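Local structure of topoisomerase I-like protein (Leishmania donovani, 2B9S) at residues Gln363-Pro366 against Thr367-Asn370; Gln240-Met243 against Val244-Glu247; Asn370-Leu373 against Lys374-Asp378. The protein relaxes supercoiled DNA as a type IB topoisomerase, cutting and resealing one strand, and is captured here on nicked DNA with vanadate mimicking the transition state. All blocks are in the same frame, centred on the assembly; numbering follows the deposited sequence.

Contact 1: Gln363-Pro366 against Thr367-Asn370; sequences QLNP and TQLN. With nucleotides of chain C.
The carbonyl oxygen of N365 is gripped by two backbone donors, L369 N at 3.2 Å and nearly straight (169°), and Q368 N through a weak, bent bond. The side chains of N365 and Q368 add a reciprocal pair: the backbone N of N365 donates to OE1 of Q368 over 2.9 Å, and the backbone N of Q368 donates to OD1 of N365 at 3.0 Å. Both of these are fairly straight, each with an N-H...O angle of 157°, but they use their acceptors differently: OE1 receives its donor in the carbonyl plane on a lone pair, whereas the donor to OD1 is tilted somewhat from the plane of that amide. The N365 side chain turns its CG between the backbone N and the carbonyl carbon (chi1 69°), which folds OD1 back over the start of the helix. Q368 instead carries CG beside its own N and then extends, so that its amide reaches back along the chain. The two side chains cross at about a right angle, with CG of Q368 3.3 Å from OD1 of N365. This reciprocal pair is a capping box with N365 as N-cap, closing the amino end of helix 366-373. P366 takes the first position of the helix, where a residue lacking an N-H costs no backbone bond. The next helical bond, from N370 N to P366 O, is shorter at 2.8 Å. On the buried side, CD2 of L364 meets CD1 of L369 at 4.0 Å, and both leucines also lie on A280 of helix 272-287. One turn beyond the cap, N370 directs ND2 to OP2 of nucleotide DC17 of chain C, 2.9 Å away, while its OD1 accepts from the backbone N of A382, which fixes the rotation of the amide.

Contact 2: Gln240-Met243 against Val244-Glu247; sequences QSDM and VKFE. With nucleotides of chain A.
OD1 of D242 and NZ of K245 form a salt bridge of 2.8 Å one helical turn apart, the ammonium meeting OD1 almost head-on, in line with its bond to CG. The two side chains run side by side in the same direction. From the same NZ a second bond, 2.9 Å long, goes to OP2 of nucleotide DT10 of chain A, and N21 O of the other protein chain supplies a further acceptor. K245 leaves the backbone with CG anti to N and bends at chi3 (94°), which brings NZ back beside D242; its CE sits 3.7 Å above the F246 ring plane, offset toward the rim. Behind this shell, helix 236-266 spaces the residues through K245 N to S241 O at 3.0 Å and E247 N to M243 O at 2.8 Å. F246 packs on T387 and S391 of helix 384-400, while E247 bridges to R250 and to R26 of the other protein chain. S241 OG bonds to another phosphate of the DNA. With a carboxylate, a carbonyl and a phosphate oxygen all on NZ, K245 is probably held protonated, and D242 probably helps to hold its ammonium on the DNA phosphate.

Contact 3: Asn370-Leu373 against Lys374-Asp378; sequences NDHL and KSFMD. With nucleotides of chain C.
Two rings meet first: F376 turns its edge toward the face of H372 in an offset edge-to-face pair, centroids 5.2 Å apart and planes at 81°. CE1 of F376 comes to 3.7 Å from NE2 of H372, a buried nitrogen that has no polar partner in the model. M281 of helix 272-287 touches both rings, and I259 of helix 236-266 also packs on F376.

Among the hydrogen bonds, the carbonyl oxygen of H372 is gripped twice by S375. The hydroxyl OG donates over 2.6 Å, nearly along the C=O axis, and the backbone N at 3.1 Å comes from above the carbonyl plane. OG stands between the backbone N and the carbonyl carbon of S375 (chi1 80°), the position that carries it back to the preceding turn. F376 N likewise reaches L373 O at 3.1 Å, whereas K374 N makes two weak bonds, to N370 O and D371 O.

Charged contacts centre on K374, whose chain bends at chi2 and chi4. Its NZ donates to N370 O at 3.1 Å, to L380 O, and to OP1 of nucleotide DT18 of chain C at 2.9 Å.

Three-residue spacing in the bonds of S375 and F376 marks tightened backbone turns at the carboxyl end of helix 366-373, a helix terminus that places a lysine on the DNA backbone.

Contacts 1 and 3 share N370 and occupy successive parts of helix 366-373: contact 1 starts it, contact 3 ends it, and each is partly buried. Contact 2 is a surface contact within the long helix 236-266, its centre 25 Å from that of contact 1 and 18 Å from that of contact 3. All three reach DNA phosphates, on chain C for contacts 1 and 3 and chain A for contact 2. The phosphates are met by the amide of N370 and by a lysine in each of contacts 2 and 3, with S241 as well in contact 2. K245 has an aspartate and a carbonyl beside its phosphate, K374 backbone carbonyls. Contact 2 alone touches the second protein chain.

Contact 1: Gln363-Pro366 against Thr367-Asn370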
loop_
_atom_site.group_PDB
_atom_site.type_symbol
_atom_site.label_atom_id
_atom_site.label_comp_id
_atom_site.label_asym_id
_atom_site.label_seq_id
_atom_site.Cartn_x
_atom_site.Cartn_y
_atom_site.Cartn_z
ATOM N N GLN D 363 3.799 27.170 5.947
ATOM C CA GLN D 363 2.617 27.640 6.666
ATOM C C GLN D 363 1.351 26.821 6.325
ATOM O O GLN D 363 0.235 27.266 6.600
ATOM C CB GLN D 363 2.407 29.140 6.380
ATOM C CG GLN D 363 3.564 30.048 6.869
ATOM C CD GLN D 363 3.805 29.935 8.366
ATOM O OE1 GLN D 363 2.868 30.042 9.153
ATOM N NE2 GLN D 363 5.062 29.723 8.767
ATOM N N LEU D 364 1.534 25.641 5.733
ATOM C CA LEU D 364 0.424 24.739 5.363
ATOM C C LEU D 364 0.677 23.259 5.742
ATOM O O LEU D 364 1.679 22.669 5.324
ATOM C CB LEU D 364 0.163 24.814 3.842
ATOM C CG LEU D 364 -0.877 23.836 3.256
ATOM C CD1 LEU D 364 -2.328 24.219 3.637
ATOM C CD2 LEU D 364 -0.730 23.713 1.763
ATOM N N ASN D 365 -0.232 22.655 6.497
ATOM C CA ASN D 365 -0.178 21.198 6.716
ATOM C C ASN D 365 -1.416 20.470 6.153
ATOM O O ASN D 365 -2.396 21.122 5.820
ATOM C CB ASN D 365 0.107 20.842 8.199
ATOM C CG ASN D 365 -1.036 21.192 9.119
ATOM O OD1 ASN D 365 -2.209 20.911 8.822
ATOM N ND2 ASN D 365 -0.710 21.803 10.257
ATOM N N PRO D 366 -1.351 19.128 5.986
ATOM C CA PRO D 366 -2.492 18.390 5.408
ATOM C C PRO D 366 -3.822 18.556 6.157
ATOM O O PRO D 366 -4.870 18.612 5.528
ATOM C CB PRO D 366 -2.000 16.937 5.429
ATOM C CG PRO D 366 -0.487 17.072 5.309
ATOM C CD PRO D 366 -0.212 18.216 6.243
ATOM N N THR D 367 -3.766 18.651 7.482
ATOM C CA THR D 367 -4.944 18.895 8.328
ATOM C C THR D 367 -5.716 20.170 7.948
ATOM O O THR D 367 -6.937 20.158 7.860
ATOM C CB THR D 367 -4.528 18.933 9.815
ATOM O OG1 THR D 367 -4.394 17.594 10.286
ATOM C CG2 THR D 367 -5.552 19.633 10.669
ATOM N N GLN D 368 -4.986 21.262 7.742
ATOM C CA GLN D 368 -5.581 22.547 7.372
ATOM C C GLN D 368 -6.191 22.465 5.992
ATOM O O GLN D 368 -7.295 22.951 5.775
ATOM C CB GLN D 368 -4.535 23.647 7.402
ATOM C CG GLN D 368 -3.845 23.799 8.749
ATOM C CD GLN D 368 -2.752 24.831 8.696
ATOM O OE1 GLN D 368 -1.781 24.693 7.957
ATOM N NE2 GLN D 368 -2.906 25.880 9.475
ATOM N N LEU D 369 -5.470 21.829 5.067
ATOM C CA LEU D 369 -5.958 21.626 3.713
ATOM C C LEU D 369 -7.235 20.769 3.657
ATOM O O LEU D 369 -8.194 21.132 2.972
ATOM C CB LEU D 369 -4.852 21.054 2.826
ATOM C CG LEU D 369 -5.135 21.099 1.322
ATOM C CD1 LEU D 369 -3.974 21.730 0.584
ATOM C CD2 LEU D 369 -5.405 19.727 0.806
ATOM N N ASN D 370 -7.259 19.656 4.386
ATOM C CA ASN D 370 -8.423 18.792 4.372
ATOM C C ASN D 370 -9.623 19.369 5.112
ATOM O O ASN D 370 -10.760 19.063 4.758
ATOM C CB ASN D 370 -8.095 17.380 4.873
ATOM C CG ASN D 370 -7.340 16.554 3.849
ATOM O OD1 ASN D 370 -7.620 16.625 2.654
ATOM N ND2 ASN D 370 -6.399 15.747 4.315
ATOM P P DC C 17 -6.046 12.445 2.465
ATOM O OP1 DC C 17 -7.108 12.528 1.432
ATOM O OP2 DC C 17 -5.188 13.603 2.693
ATOM O "O5'" DC C 17 -6.791 12.102 3.812
ATOM C "C5'" DC C 17 -7.766 11.080 3.924
ATOM C "C4'" DC C 17 -8.050 10.964 5.403
ATOM O "O4'" DC C 17 -6.941 10.289 6.048
ATOM C "C3'" DC C 17 -8.194 12.296 6.144
ATOM O "O3'" DC C 17 -9.347 12.191 6.945
ATOM C "C2'" DC C 17 -6.988 12.346 7.068
ATOM C "C1'" DC C 17 -6.792 10.856 7.349
ATOM N N1 DC C 17 -5.457 10.491 7.930
ATOM C C2 DC C 17 -5.382 9.432 8.834
ATOM O O2 DC C 17 -6.438 8.821 9.138
ATOM N N3 DC C 17 -4.167 9.100 9.360
ATOM C C4 DC C 17 -3.068 9.787 9.019
ATOM N N4 DC C 17 -1.925 9.417 9.599
ATOM C C5 DC C 17 -3.104 10.880 8.105
ATOM C C6 DC C 17 -4.306 11.189 7.580
#

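Contact 2: Gln240-Met243 against Val244-Glu247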
loop_
_atom_site.group_PDB
_atom_site.type_symbol
_atom_site.label_atom_id
_atom_site.label_comp_id
_atom_site.label_asym_id
_atom_site.label_seq_id
_atom_site.Cartn_x
_atom_site.Cartn_y
_atom_site.Cartn_z
ATOM N N GLN D 240 -18.559 -2.186 -0.816
ATOM C CA GLN D 240 -19.442 -1.079 -0.483
ATOM C C GLN D 240 -18.662 0.179 -0.175
ATOM O O GLN D 240 -19.054 1.272 -0.592
ATOM C CB GLN D 240 -20.315 -1.434 0.726
ATOM C CG GLN D 240 -21.246 -2.591 0.489
ATOM C CD GLN D 240 -22.026 -2.982 1.707
ATOM O OE1 GLN D 240 -21.930 -2.346 2.751
ATOM N NE2 GLN D 240 -22.822 -4.029 1.582
ATOM N N SER D 241 -17.568 0.041 0.567
ATOM C CA SER D 241 -16.723 1.203 0.843
ATOM C C SER D 241 -16.001 1.629 -0.443
ATOM O O SER D 241 -15.762 2.808 -0.680
ATOM C CB SER D 241 -15.784 0.955 2.038
ATOM O OG SER D 241 -14.677 0.162 1.684
ATOM N N ASP D 242 -15.726 0.660 -1.304
ATOM C CA ASP D 242 -15.153 0.926 -2.619
ATOM C C ASP D 242 -16.067 1.715 -3.577
ATOM O O ASP D 242 -15.595 2.540 -4.359
ATOM C CB ASP D 242 -14.780 -0.395 -3.263
ATOM C CG ASP D 242 -13.428 -0.366 -3.885
ATOM O OD1 ASP D 242 -12.669 0.595 -3.637
ATOM O OD2 ASP D 242 -13.110 -1.322 -4.617
ATOM N N MET D 243 -17.370 1.442 -3.532
ATOM C CA MET D 243 -18.324 2.161 -4.360
ATOM C C MET D 243 -18.583 3.571 -3.820
ATOM O O MET D 243 -18.701 4.532 -4.577
ATOM C CB MET D 243 -19.643 1.390 -4.460
ATOM C CG MET D 243 -20.576 2.011 -5.499
ATOM S SD MET D 243 -22.307 1.858 -5.098
ATOM C CE MET D 243 -22.690 0.276 -5.861
ATOM N N VAL D 244 -18.691 3.672 -2.502
ATOM C CA VAL D 244 -18.869 4.941 -1.813
ATOM C C VAL D 244 -17.716 5.911 -2.132
ATOM O O VAL D 244 -17.932 7.103 -2.395
ATOM C CB VAL D 244 -19.054 4.676 -0.303
ATOM C CG1 VAL D 244 -18.717 5.889 0.548
ATOM C CG2 VAL D 244 -20.493 4.181 -0.044
ATOM N N LYS D 245 -16.505 5.366 -2.154
ATOM C CA LYS D 245 -15.309 6.066 -2.613
ATOM C C LYS D 245 -15.426 6.646 -4.049
ATOM O O LYS D 245 -15.073 7.817 -4.299
ATOM C CB LYS D 245 -14.121 5.111 -2.508
ATOM C CG LYS D 245 -12.815 5.609 -3.082
ATOM C CD LYS D 245 -11.785 4.492 -3.079
ATOM C CE LYS D 245 -11.766 3.768 -4.410
ATOM N NZ LYS D 245 -10.857 2.577 -4.423
ATOM N N PHE D 246 -15.890 5.830 -4.993
ATOM C CA PHE D 246 -16.085 6.326 -6.354
ATOM C C PHE D 246 -17.258 7.290 -6.471
ATOM O O PHE D 246 -17.233 8.202 -7.295
ATOM C CB PHE D 246 -16.195 5.185 -7.352
ATOM C CG PHE D 246 -14.895 4.528 -7.633
ATOM C CD1 PHE D 246 -14.673 3.208 -7.259
ATOM C CD2 PHE D 246 -13.866 5.230 -8.253
ATOM C CE1 PHE D 246 -13.463 2.591 -7.524
ATOM C CE2 PHE D 246 -12.635 4.619 -8.511
ATOM C CZ PHE D 246 -12.444 3.300 -8.147
ATOM N N GLU D 247 -18.270 7.109 -5.625
ATOM C CA GLU D 247 -19.385 8.057 -5.569
ATOM C C GLU D 247 -18.968 9.424 -5.032
ATOM O O GLU D 247 -19.548 10.423 -5.453
ATOM C CB GLU D 247 -20.591 7.500 -4.800
ATOM C CG GLU D 247 -21.275 6.294 -5.488
ATOM C CD GLU D 247 -21.932 6.643 -6.818
ATOM O OE1 GLU D 247 -22.874 7.454 -6.819
ATOM O OE2 GLU D 247 -21.519 6.107 -7.863
ATOM P P DT A 10 -7.871 3.814 -2.345
ATOM O OP1 DT A 10 -8.173 5.114 -2.935
ATOM O OP2 DT A 10 -8.438 2.535 -2.851
ATOM O "O5'" DT A 10 -6.287 3.610 -2.414
ATOM C "C5'" DT A 10 -5.368 4.720 -2.368
ATOM C "C4'" DT A 10 -3.951 4.224 -2.536
ATOM O "O4'" DT A 10 -3.611 3.237 -1.535
ATOM C "C3'" DT A 10 -3.661 3.503 -3.855
ATOM O "O3'" DT A 10 -2.474 4.035 -4.359
ATOM C "C2'" DT A 10 -3.438 2.034 -3.518
ATOM C "C1'" DT A 10 -2.815 2.214 -2.149
ATOM N N1 DT A 10 -2.840 1.041 -1.249
ATOM C C2 DT A 10 -1.664 0.682 -0.609
ATOM O O2 DT A 10 -0.607 1.254 -0.776
ATOM N N3 DT A 10 -1.773 -0.394 0.233
ATOM C C4 DT A 10 -2.921 -1.138 0.498
ATOM O O4 DT A 10 -2.888 -2.084 1.290
ATOM C C5 DT A 10 -4.111 -0.728 -0.209
ATOM C C7 DT A 10 -5.390 -1.529 -0.115
ATOM C C6 DT A 10 -4.026 0.344 -1.030
#

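Contact 3: Asn370-Leu373 against Lys374-Asp378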
loop_
_atom_site.group_PDB
_atom_site.type_symbol
_atom_site.label_atom_id
_atom_site.label_comp_id
_atom_site.label_asym_id
_atom_site.label_seq_id
_atom_site.Cartn_x
_atom_site.Cartn_y
_atom_site.Cartn_z
ATOM N N ASN D 370 -7.259 19.656 4.386
ATOM C CA ASN D 370 -8.423 18.792 4.372
ATOM C C ASN D 370 -9.623 19.369 5.112
ATOM O O ASN D 370 -10.760 19.063 4.758
ATOM C CB ASN D 370 -8.095 17.380 4.873
ATOM C CG ASN D 370 -7.340 16.554 3.849
ATOM O OD1 ASN D 370 -7.620 16.625 2.654
ATOM N ND2 ASN D 370 -6.399 15.747 4.315
ATOM N N ASP D 371 -9.373 20.188 6.138
ATOM C CA ASP D 371 -10.449 20.907 6.824
ATOM C C ASP D 371 -11.097 21.952 5.912
ATOM O O ASP D 371 -12.328 22.023 5.822
ATOM C CB ASP D 371 -9.965 21.515 8.145
ATOM C CG ASP D 371 -9.790 20.462 9.246
ATOM O OD1 ASP D 371 -10.210 19.310 9.035
ATOM O OD2 ASP D 371 -9.242 20.770 10.324
ATOM N N HIS D 372 -10.277 22.722 5.202
ATOM C CA HIS D 372 -10.806 23.669 4.228
ATOM C C HIS D 372 -11.699 22.998 3.172
ATOM O O HIS D 372 -12.756 23.524 2.832
ATOM C CB HIS D 372 -9.687 24.467 3.557
ATOM C CG HIS D 372 -10.181 25.530 2.625
ATOM N ND1 HIS D 372 -11.020 26.547 3.031
ATOM C CD2 HIS D 372 -9.943 25.744 1.307
ATOM C CE1 HIS D 372 -11.278 27.340 2.003
ATOM N NE2 HIS D 372 -10.639 26.872 0.944
ATOM N N LEU D 373 -11.265 21.842 2.673
ATOM C CA LEU D 373 -11.997 21.064 1.669
ATOM C C LEU D 373 -13.393 20.592 2.116
ATOM O O LEU D 373 -14.301 20.511 1.302
ATOM C CB LEU D 373 -11.155 19.867 1.189
ATOM C CG LEU D 373 -9.953 20.100 0.273
ATOM C CD1 LEU D 373 -9.220 18.777 -0.027
ATOM C CD2 LEU D 373 -10.333 20.831 -1.046
ATOM N N LYS D 374 -13.546 20.275 3.397
ATOM C CA LYS D 374 -14.851 19.932 3.983
ATOM C C LYS D 374 -15.891 21.054 3.865
ATOM O O LYS D 374 -17.083 20.801 3.995
ATOM C CB LYS D 374 -14.710 19.584 5.468
ATOM C CG LYS D 374 -13.815 18.419 5.790
ATOM C CD LYS D 374 -14.272 17.125 5.128
ATOM C CE LYS D 374 -13.311 15.986 5.467
ATOM N NZ LYS D 374 -11.924 16.224 4.914
ATOM N N SER D 375 -15.432 22.289 3.642
ATOM C CA SER D 375 -16.314 23.447 3.489
ATOM C C SER D 375 -17.044 23.453 2.143
ATOM O O SER D 375 -18.084 24.102 2.010
ATOM C CB SER D 375 -15.530 24.757 3.681
ATOM O OG SER D 375 -14.801 25.112 2.511
ATOM N N PHE D 376 -16.498 22.727 1.163
ATOM C CA PHE D 376 -17.090 22.602 -0.178
ATOM C C PHE D 376 -18.031 21.404 -0.329
ATOM O O PHE D 376 -18.973 21.453 -1.121
ATOM C CB PHE D 376 -15.999 22.459 -1.243
ATOM C CG PHE D 376 -15.083 23.634 -1.347
ATOM C CD1 PHE D 376 -13.769 23.548 -0.889
ATOM C CD2 PHE D 376 -15.518 24.828 -1.923
ATOM C CE1 PHE D 376 -12.893 24.623 -1.000
ATOM C CE2 PHE D 376 -14.649 25.933 -2.028
ATOM C CZ PHE D 376 -13.328 25.819 -1.572
ATOM N N MET D 377 -17.747 20.328 0.406
ATOM C CA MET D 377 -18.393 19.032 0.225
ATOM C C MET D 377 -18.049 18.130 1.405
ATOM O O MET D 377 -16.908 18.105 1.871
ATOM C CB MET D 377 -17.921 18.422 -1.096
ATOM C CG MET D 377 -18.344 16.990 -1.374
ATOM S SD MET D 377 -17.447 16.352 -2.809
ATOM C CE MET D 377 -17.383 14.612 -2.392
ATOM N N ASP D 378 -19.041 17.405 1.909
ATOM C CA ASP D 378 -18.845 16.474 3.019
ATOM C C ASP D 378 -17.972 15.290 2.603
ATOM O O ASP D 378 -18.135 14.729 1.506
ATOM C CB ASP D 378 -20.192 15.979 3.562
ATOM C CG ASP D 378 -21.054 17.112 4.115
ATOM O OD1 ASP D 378 -20.491 18.149 4.554
ATOM O OD2 ASP D 378 -22.299 16.968 4.102
ATOM P P DC C 17 -6.046 12.445 2.465
ATOM O OP1 DC C 17 -7.108 12.528 1.432
ATOM O OP2 DC C 17 -5.188 13.603 2.693
ATOM O "O5'" DC C 17 -6.791 12.102 3.812
ATOM C "C5'" DC C 17 -7.766 11.080 3.924
ATOM C "C4'" DC C 17 -8.050 10.964 5.403
ATOM O "O4'" DC C 17 -6.941 10.289 6.048
ATOM C "C3'" DC C 17 -8.194 12.296 6.144
ATOM O "O3'" DC C 17 -9.347 12.191 6.945
ATOM C "C2'" DC C 17 -6.988 12.346 7.068
ATOM C "C1'" DC C 17 -6.792 10.856 7.349
ATOM N N1 DC C 17 -5.457 10.491 7.930
ATOM C C2 DC C 17 -5.382 9.432 8.834
ATOM O O2 DC C 17 -6.438 8.821 9.138
ATOM N N3 DC C 17 -4.167 9.100 9.360
ATOM C C4 DC C 17 -3.068 9.787 9.019
ATOM N N4 DC C 17 -1.925 9.417 9.599
ATOM C C5 DC C 17 -3.104 10.880 8.105
ATOM C C6 DC C 17 -4.306 11.189 7.580
ATOM P P DT C 18 -10.312 13.420 7.237
ATOM O OP1 DT C 18 -11.062 13.708 6.014
ATOM O OP2 DT C 18 -9.513 14.526 7.820
ATOM O "O5'" DT C 18 -11.277 12.845 8.381
ATOM C "C5'" DT C 18 -11.637 11.463 8.431
ATOM C "C4'" DT C 18 -11.472 10.881 9.828
ATOM O "O4'" DT C 18 -10.075 10.616 10.083
ATOM C "C3'" DT C 18 -11.953 11.775 10.974
ATOM O "O3'" DT C 18 -13.023 11.107 11.650
ATOM C "C2'" DT C 18 -10.742 11.977 11.883
ATOM C "C1'" DT C 18 -9.825 10.826 11.463
ATOM N N1 DT C 18 -8.369 11.096 11.574
ATOM C C2 DT C 18 -7.596 10.258 12.338
ATOM O O2 DT C 18 -8.050 9.319 12.958
ATOM N N3 DT C 18 -6.260 10.587 12.375
ATOM C C4 DT C 18 -5.637 11.630 11.722
ATOM O O4 DT C 18 -4.420 11.800 11.828
ATOM C C5 DT C 18 -6.514 12.474 10.941
ATOM C C7 DT C 18 -6.023 13.726 10.242
ATOM C C6 DT C 18 -7.809 12.158 10.907
#